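Long-range contact in probable transcriptional regulator (Rhodococcus jostii, PDB 3ON2), which is of unknown function but probably acts as a TetR-family transcriptional regulator that binds cis-regulatory DNA: residues A64-E76 with V125-R137. Numbering follows the deposited sequence.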
ATOM      1  N   ALA A  64       1.223   6.827  -7.589  1.00 16.36           N
ATOM      2  CA  ALA A  64       1.640   6.731  -6.185  1.00 16.94           C
ATOM      3  C   ALA A  64       0.478   7.080  -5.247  1.00 17.35           C
ATOM      4  O   ALA A  64       0.222   6.364  -4.275  1.00 17.20           O
ATOM      5  CB  ALA A  64       2.834   7.643  -5.935  1.00 16.65           C
ATOM      6  N   GLU A  65      -0.214   8.181  -5.520  1.00 18.19           N
ATOM      7  CA  GLU A  65      -1.379   8.585  -4.705  1.00 18.94           C
ATOM      8  C   GLU A  65      -2.473   7.514  -4.712  1.00 18.93           C
ATOM      9  O   GLU A  65      -2.981   7.120  -3.662  1.00 19.00           O
ATOM     10  CB  GLU A  65      -1.949   9.924  -5.200  1.00 19.88           C
ATOM     11  CG  GLU A  65      -2.939  10.558  -4.213  1.00 22.33           C
ATOM     12  CD  GLU A  65      -3.883  11.540  -4.880  1.00 26.21           C
ATOM     13  OE1 GLU A  65      -3.998  11.528  -6.134  1.00 27.21           O
ATOM     14  OE2 GLU A  65      -4.525  12.314  -4.143  1.00 28.16           O
ATOM     15  N   SER A  66      -2.796   7.030  -5.906  1.00 18.69           N
ATOM     16  CA  SER A  66      -3.768   5.966  -6.081  1.00 19.50           C
ATOM     17  C   SER A  66      -3.377   4.679  -5.334  1.00 18.35           C
ATOM     18  O   SER A  66      -4.252   3.979  -4.789  1.00 17.65           O
ATOM     19  CB  SER A  66      -3.909   5.649  -7.565  1.00 19.93           C
ATOM     20  OG  SER A  66      -4.770   4.541  -7.728  1.00 25.06           O
ATOM     21  N   GLY A  67      -2.084   4.361  -5.346  1.00 16.64           N
ATOM     22  CA  GLY A  67      -1.562   3.218  -4.608  1.00 15.85           C
ATOM     23  C   GLY A  67      -1.806   3.300  -3.107  1.00 15.61           C
ATOM     24  O   GLY A  67      -2.258   2.343  -2.488  1.00 14.94           O
ATOM     25  N   PHE A  68      -1.508   4.447  -2.515  1.00 15.65           N
ATOM     26  CA  PHE A  68      -1.780   4.641  -1.105  1.00 16.25           C
ATOM     27  C   PHE A  68      -3.262   4.609  -0.805  1.00 16.23           C
ATOM     28  O   PHE A  68      -3.682   3.964   0.156  1.00 15.73           O
ATOM     29  CB  PHE A  68      -1.142   5.925  -0.573  1.00 16.22           C
ATOM     30  CG  PHE A  68       0.319   5.792  -0.308  1.00 17.57           C
ATOM     31  CD1 PHE A  68       0.782   4.985   0.741  1.00 17.23           C
ATOM     32  CD2 PHE A  68       1.234   6.456  -1.119  1.00 18.26           C
ATOM     33  CE1 PHE A  68       2.127   4.860   0.984  1.00 18.47           C
ATOM     34  CE2 PHE A  68       2.589   6.338  -0.903  1.00 19.64           C
ATOM     35  CZ  PHE A  68       3.046   5.549   0.151  1.00 21.08           C
ATOM     36  N   LEU A  69      -4.066   5.276  -1.637  1.00 17.32           N
ATOM     37  CA  LEU A  69      -5.527   5.277  -1.424  1.00 17.64           C
ATOM     38  C   LEU A  69      -6.067   3.848  -1.389  1.00 17.62           C
ATOM     39  O   LEU A  69      -6.878   3.476  -0.507  1.00 18.12           O
ATOM     40  CB  LEU A  69      -6.225   6.105  -2.512  1.00 18.76           C
ATOM     41  CG  LEU A  69      -6.007   7.613  -2.348  1.00 20.04           C
ATOM     42  CD1 LEU A  69      -6.636   8.367  -3.517  1.00 24.03           C
ATOM     43  CD2 LEU A  69      -6.563   8.139  -1.025  1.00 22.08           C
ATOM     44  N   ARG A  70      -5.585   3.032  -2.319  1.00 16.80           N
ATOM     45  CA  ARG A  70      -5.984   1.629  -2.415  1.00 17.27           C
ATOM     46  C   ARG A  70      -5.451   0.775  -1.274  1.00 16.49           C
ATOM     47  O   ARG A  70      -6.140  -0.150  -0.820  1.00 16.44           O
ATOM     48  CB  ARG A  70      -5.587   1.041  -3.772  1.00 17.32           C
ATOM     49  CG  ARG A  70      -6.441   1.597  -4.911  1.00 19.72           C
ATOM     50  CD  ARG A  70      -6.106   0.873  -6.181  1.00 22.64           C
ATOM     51  NE  ARG A  70      -5.003   1.524  -6.837  1.00 26.31           N
ATOM     52  CZ  ARG A  70      -4.148   0.906  -7.641  1.00 28.41           C
ATOM     53  NH1 ARG A  70      -4.235  -0.416  -7.842  1.00 30.04           N
ATOM     54  NH2 ARG A  70      -3.184   1.612  -8.212  1.00 28.35           N
ATOM     55  N   LEU A  71      -4.241   1.078  -0.806  1.00 16.09           N
ATOM     56  CA  LEU A  71      -3.697   0.370   0.356  1.00 15.98           C
ATOM     57  C   LEU A  71      -4.523   0.677   1.604  1.00 16.26           C
ATOM     58  O   LEU A  71      -4.855  -0.232   2.375  1.00 14.69           O
ATOM     59  CB  LEU A  71      -2.217   0.726   0.600  1.00 16.22           C
ATOM     60  CG  LEU A  71      -1.583   0.226   1.917  1.00 16.12           C
ATOM     61  CD1 LEU A  71      -1.629  -1.337   2.068  1.00 13.32           C
ATOM     62  CD2 LEU A  71      -0.148   0.732   2.012  1.00 15.09           C
ATOM     63  N   THR A  72      -4.847   1.955   1.805  1.00 16.60           N
ATOM     64  CA  THR A  72      -5.730   2.325   2.910  1.00 17.56           C
ATOM     65  C   THR A  72      -7.089   1.599   2.809  1.00 17.29           C
ATOM     66  O   THR A  72      -7.567   1.024   3.784  1.00 17.84           O
ATOM     67  CB  THR A  72      -5.938   3.860   2.993  1.00 18.09           C
ATOM     68  OG1 THR A  72      -4.677   4.495   3.218  1.00 18.54           O
ATOM     69  CG2 THR A  72      -6.904   4.222   4.141  1.00 19.75           C
ATOM     70  N   ALA A  73      -7.700   1.622   1.627  1.00 16.87           N
ATOM     71  CA  ALA A  73      -8.938   0.895   1.377  1.00 16.53           C
ATOM     72  C   ALA A  73      -8.830  -0.595   1.777  1.00 15.87           C
ATOM     73  O   ALA A  73      -9.708  -1.112   2.468  1.00 15.71           O
ATOM     74  CB  ALA A  73      -9.367   1.051  -0.112  1.00 16.93           C
ATOM     75  N   ALA A  74      -7.732  -1.255   1.401  1.00 14.86           N
ATOM     76  CA  ALA A  74      -7.496  -2.660   1.715  1.00 14.74           C
ATOM     77  C   ALA A  74      -7.353  -2.922   3.211  1.00 15.06           C
ATOM     78  O   ALA A  74      -7.886  -3.914   3.735  1.00 15.38           O
ATOM     79  CB  ALA A  74      -6.237  -3.170   0.972  1.00 14.23           C
ATOM     80  N   LEU A  75      -6.635  -2.050   3.903  1.00 14.77           N
ATOM     81  CA  LEU A  75      -6.517  -2.180   5.367  1.00 14.98           C
ATOM     82  C   LEU A  75      -7.893  -1.982   6.049  1.00 14.97           C
ATOM     83  O   LEU A  75      -8.262  -2.728   6.953  1.00 14.33           O
ATOM     84  CB  LEU A  75      -5.475  -1.185   5.911  1.00 14.83           C
ATOM     85  CG  LEU A  75      -4.059  -1.347   5.386  1.00 16.24           C
ATOM     86  CD1 LEU A  75      -3.119  -0.219   5.898  1.00 16.80           C
ATOM     87  CD2 LEU A  75      -3.511  -2.768   5.725  1.00 16.54           C
ATOM     88  N   GLU A  76      -8.647  -0.978   5.617  1.00 15.60           N
ATOM     89  CA  GLU A  76     -10.001  -0.740   6.196  1.00 17.27           C
ATOM     90  C   GLU A  76     -10.950  -1.935   5.984  1.00 17.37           C
ATOM     91  O   GLU A  76     -11.721  -2.300   6.886  1.00 18.15           O
ATOM     92  CB  GLU A  76     -10.636   0.513   5.605  1.00 18.20           C
ATOM     93  CG  GLU A  76      -9.959   1.825   5.987  1.00 23.26           C
ATOM     94  CD  GLU A  76     -10.462   2.994   5.135  1.00 29.96           C
ATOM     95  OE1 GLU A  76     -10.146   4.154   5.478  1.00 33.65           O
ATOM     96  OE2 GLU A  76     -11.180   2.760   4.119  1.00 33.13           O
ATOM     97  N   VAL A 125       2.136  12.583  -0.206  1.00 26.34           N
ATOM     98  CA  VAL A 125       2.518  12.578   1.213  1.00 27.11           C
ATOM     99  C   VAL A 125       1.290  12.350   2.106  1.00 27.51           C
ATOM    100  O   VAL A 125       1.334  11.497   2.996  1.00 27.69           O
ATOM    101  CB  VAL A 125       3.274  13.875   1.634  1.00 27.02           C
ATOM    102  CG1 VAL A 125       3.554  13.875   3.142  1.00 27.60           C
ATOM    103  CG2 VAL A 125       4.578  14.027   0.851  1.00 26.97           C
ATOM    104  N   GLU A 126       0.199  13.084   1.846  1.00 27.85           N
ATOM    105  CA  GLU A 126      -1.050  12.975   2.647  1.00 28.30           C
ATOM    106  C   GLU A 126      -1.723  11.603   2.560  1.00 27.31           C
ATOM    107  O   GLU A 126      -2.217  11.074   3.561  1.00 26.62           O
ATOM    108  CB  GLU A 126      -2.064  14.050   2.233  1.00 29.49           C
ATOM    109  CG  GLU A 126      -1.724  15.463   2.735  1.00 33.88           C
ATOM    110  CD  GLU A 126      -2.625  16.548   2.138  1.00 39.04           C
ATOM    111  OE1 GLU A 126      -3.725  16.196   1.633  1.00 41.86           O
ATOM    112  OE2 GLU A 126      -2.234  17.748   2.178  1.00 41.72           O
ATOM    113  N   ALA A 127      -1.765  11.051   1.349  1.00 26.55           N
ATOM    114  CA  ALA A 127      -2.295   9.710   1.117  1.00 25.84           C
ATOM    115  C   ALA A 127      -1.491   8.644   1.891  1.00 25.82           C
ATOM    116  O   ALA A 127      -2.085   7.751   2.494  1.00 25.59           O
ATOM    117  CB  ALA A 127      -2.311   9.406  -0.388  1.00 25.75           C
ATOM    118  N   GLY A 128      -0.157   8.749   1.875  1.00 25.66           N
ATOM    119  CA  GLY A 128       0.732   7.825   2.608  1.00 26.07           C
ATOM    120  C   GLY A 128       0.532   7.901   4.121  1.00 26.98           C
ATOM    121  O   GLY A 128       0.503   6.862   4.837  1.00 27.00           O
ATOM    122  N   HIS A 129       0.367   9.120   4.624  0.50 26.77           N
ATOM    123  CA  HIS A 129       0.108   9.327   6.050  0.50 27.25           C
ATOM    124  C   HIS A 129      -1.237   8.753   6.498  0.50 26.94           C
ATOM    125  O   HIS A 129      -1.376   8.339   7.648  0.50 27.17           O
ATOM    126  CB  HIS A 129       0.251  10.809   6.424  0.50 27.44           C
ATOM    127  CG  HIS A 129       1.662  11.304   6.363  0.50 28.26           C
ATOM    128  ND1 HIS A 129       2.072  12.473   6.970  0.50 29.79           N
ATOM    129  CD2 HIS A 129       2.767  10.769   5.790  0.50 28.86           C
ATOM    130  CE1 HIS A 129       3.363  12.651   6.752  0.50 29.61           C
ATOM    131  NE2 HIS A 129       3.810  11.628   6.042  0.50 29.96           N
ATOM    132  N   ALA A 130      -2.213   8.696   5.592  1.00 26.69           N
ATOM    133  CA  ALA A 130      -3.523   8.096   5.922  1.00 26.22           C
ATOM    134  C   ALA A 130      -3.478   6.600   6.243  1.00 25.64           C
ATOM    135  O   ALA A 130      -4.158   6.146   7.173  1.00 25.20           O
ATOM    136  CB  ALA A 130      -4.553   8.373   4.793  1.00 26.72           C
ATOM    137  N   SER A 131      -2.693   5.842   5.468  1.00 25.13           N
ATOM    138  CA  SER A 131      -2.519   4.409   5.697  1.00 25.07           C
ATOM    139  C   SER A 131      -1.935   4.217   7.106  1.00 24.36           C
ATOM    140  O   SER A 131      -2.396   3.370   7.885  1.00 23.93           O
ATOM    141  CB  SER A 131      -1.612   3.782   4.595  1.00 25.95           C
ATOM    142  OG  SER A 131      -1.964   4.170   3.230  1.00 27.34           O
HETATM  143  N   MSE A 132      -0.936   5.023   7.447  1.00 23.75           N
HETATM  144  CA  MSE A 132      -0.290   4.910   8.750  1.00 24.14           C
HETATM  145  C   MSE A 132      -1.206   5.341   9.894  1.00 24.46           C
HETATM  146  O   MSE A 132      -1.252   4.668  10.919  1.00 24.61           O
HETATM  147  CB  MSE A 132       1.047   5.675   8.792  1.00 24.47           C
HETATM  148  CG  MSE A 132       1.770   5.610  10.174  1.00 25.42           C
HETATM  149 SE   MSE A 132       2.322   3.801  10.741  1.00 27.27          SE
HETATM  150  CE  MSE A 132       3.735   3.530   9.425  1.00 25.22           C
ATOM    151  N   ASP A 133      -1.937   6.451   9.708  1.00 25.06           N
ATOM    152  CA  ASP A 133      -2.936   6.953  10.687  1.00 24.92           C
ATOM    153  C   ASP A 133      -3.961   5.901  11.083  1.00 23.95           C
ATOM    154  O   ASP A 133      -4.272   5.741  12.270  1.00 23.00           O
ATOM    155  CB  ASP A 133      -3.672   8.194  10.136  1.00 26.03           C
ATOM    156  CG  ASP A 133      -2.818   9.448  10.151  1.00 28.94           C
ATOM    157  OD1 ASP A 133      -1.679   9.415  10.675  1.00 31.50           O
ATOM    158  OD2 ASP A 133      -3.294  10.483   9.617  1.00 33.61           O
ATOM    159  N   LEU A 134      -4.474   5.187  10.080  0.50 23.51           N
ATOM    160  CA  LEU A 134      -5.367   4.039  10.279  0.50 23.28           C
ATOM    161  C   LEU A 134      -4.784   3.052  11.302  0.50 23.10           C
ATOM    162  O   LEU A 134      -5.426   2.701  12.294  0.50 22.99           O
ATOM    163  CB  LEU A 134      -5.603   3.339   8.934  0.50 23.27           C
ATOM    164  CG  LEU A 134      -6.641   2.222   8.804  0.50 22.75           C
ATOM    165  CD1 LEU A 134      -6.123   0.930   9.409  0.50 20.93           C
ATOM    166  CD2 LEU A 134      -7.952   2.641   9.454  0.50 22.52           C
ATOM    167  N   THR A 135      -3.547   2.632  11.063  0.50 22.86           N
ATOM    168  CA  THR A 135      -2.856   1.707  11.950  0.50 22.28           C
ATOM    169  C   THR A 135      -2.691   2.276  13.355  0.50 22.66           C
ATOM    170  O   THR A 135      -2.937   1.582  14.339  0.50 22.26           O
ATOM    171  CB  THR A 135      -1.471   1.371  11.376  0.50 22.00           C
ATOM    172  OG1 THR A 135      -1.624   0.941  10.020  0.50 21.88           O
ATOM    173  CG2 THR A 135      -0.786   0.292  12.185  0.50 20.38           C
ATOM    174  N   VAL A 136      -2.251   3.533  13.434  1.00 23.14           N
ATOM    175  CA  VAL A 136      -2.016   4.226  14.723  1.00 24.19           C
ATOM    176  C   VAL A 136      -3.332   4.281  15.537  1.00 25.02           C
ATOM    177  O   VAL A 136      -3.324   4.070  16.750  1.00 24.88           O
ATOM    178  CB  VAL A 136      -1.380   5.644  14.535  1.00 24.67           C
ATOM    179  CG1 VAL A 136      -1.328   6.452  15.876  1.00 24.49           C
ATOM    180  CG2 VAL A 136       0.023   5.540  13.936  1.00 24.66           C
ATOM    181  N   ARG A 137      -4.454   4.531  14.852  1.00 25.98           N
ATOM    182  CA  ARG A 137      -5.793   4.593  15.484  1.00 27.00           C
ATOM    183  C   ARG A 137      -6.210   3.243  16.068  1.00 26.50           C
ATOM    184  O   ARG A 137      -6.677   3.195  17.194  1.00 26.90           O
ATOM    185  CB  ARG A 137      -6.844   5.173  14.515  1.00 27.67           C
ATOM    186  CG  ARG A 137      -8.263   4.560  14.577  1.00 30.54           C
ATOM    187  CD  ARG A 137      -9.334   5.294  13.711  1.00 33.92           C
ATOM    188  NE  ARG A 137      -8.984   5.523  12.292  1.00 35.81           N
ATOM    189  CZ  ARG A 137      -8.235   6.543  11.851  1.00 37.24           C
ATOM    190  NH1 ARG A 137      -7.726   7.418  12.719  1.00 39.96           N
ATOM    191  NH2 ARG A 137      -7.974   6.690  10.549  1.00 35.76           N
TER
HETATM  192  O   HOH W   1      -4.713   6.844   1.824  1.00 21.16           O
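In the ligand-binding domain of this TetR-family regulator, helix 56-81, which connects to the DNA-binding head, runs alongside helix 122-144, and residues of both line the pocket that holds a polyether molecule, probably from the crystallisation liquor. Segments 64-76 and 125-137 are nearly parallel, their axes 8.3 Å apart and inclined by 15°. This close approach is consistent with the small residues A127, G128, A130 and S131 on the second helix. G128 lies under the F68 ring, its CA 3.6 Å from the ring centroid and 19° off the normal, a CH-pi contact over one face; the S131 hydroxyl sits at the ring edge. With CG anti to its own carbonyl carbon (chi1 -78°), F68 lays the ring over the glycine backbone while its CB meets A127 CB at 3.7 Å. M111 and K115 of helix 105-115 also touch this phenylalanine. Replacing the ring with the methyl of an alanine would probably strip the cover from G128 CA and open a gap between the helices next to the pocket. A127 CB also faces the aliphatic CG of E65.

Two turns on, L75 and E76 pack against the two branches of L134 in the conformer described, one of two for this leucine: L75 CB is 4.1 Å from L134 CD1, and the E76 methylene CG meets CD2. L93 of helix 86-103 touches both leucines, tying a third helix to this end of the pair.

Between these apolar patches lies a polar link. T72 and S131 both carry the hydroxyl anti to the carbonyl carbon, which brings the groups together across the interface. The side chain of S131 also approaches the bound polyether. A water bridges the helices as well, donating to A127 O at 2.9 Å and hydrogen-bonding to T72 OG1, which is itself hydrogen-bonded to S131 OG at 2.7 Å.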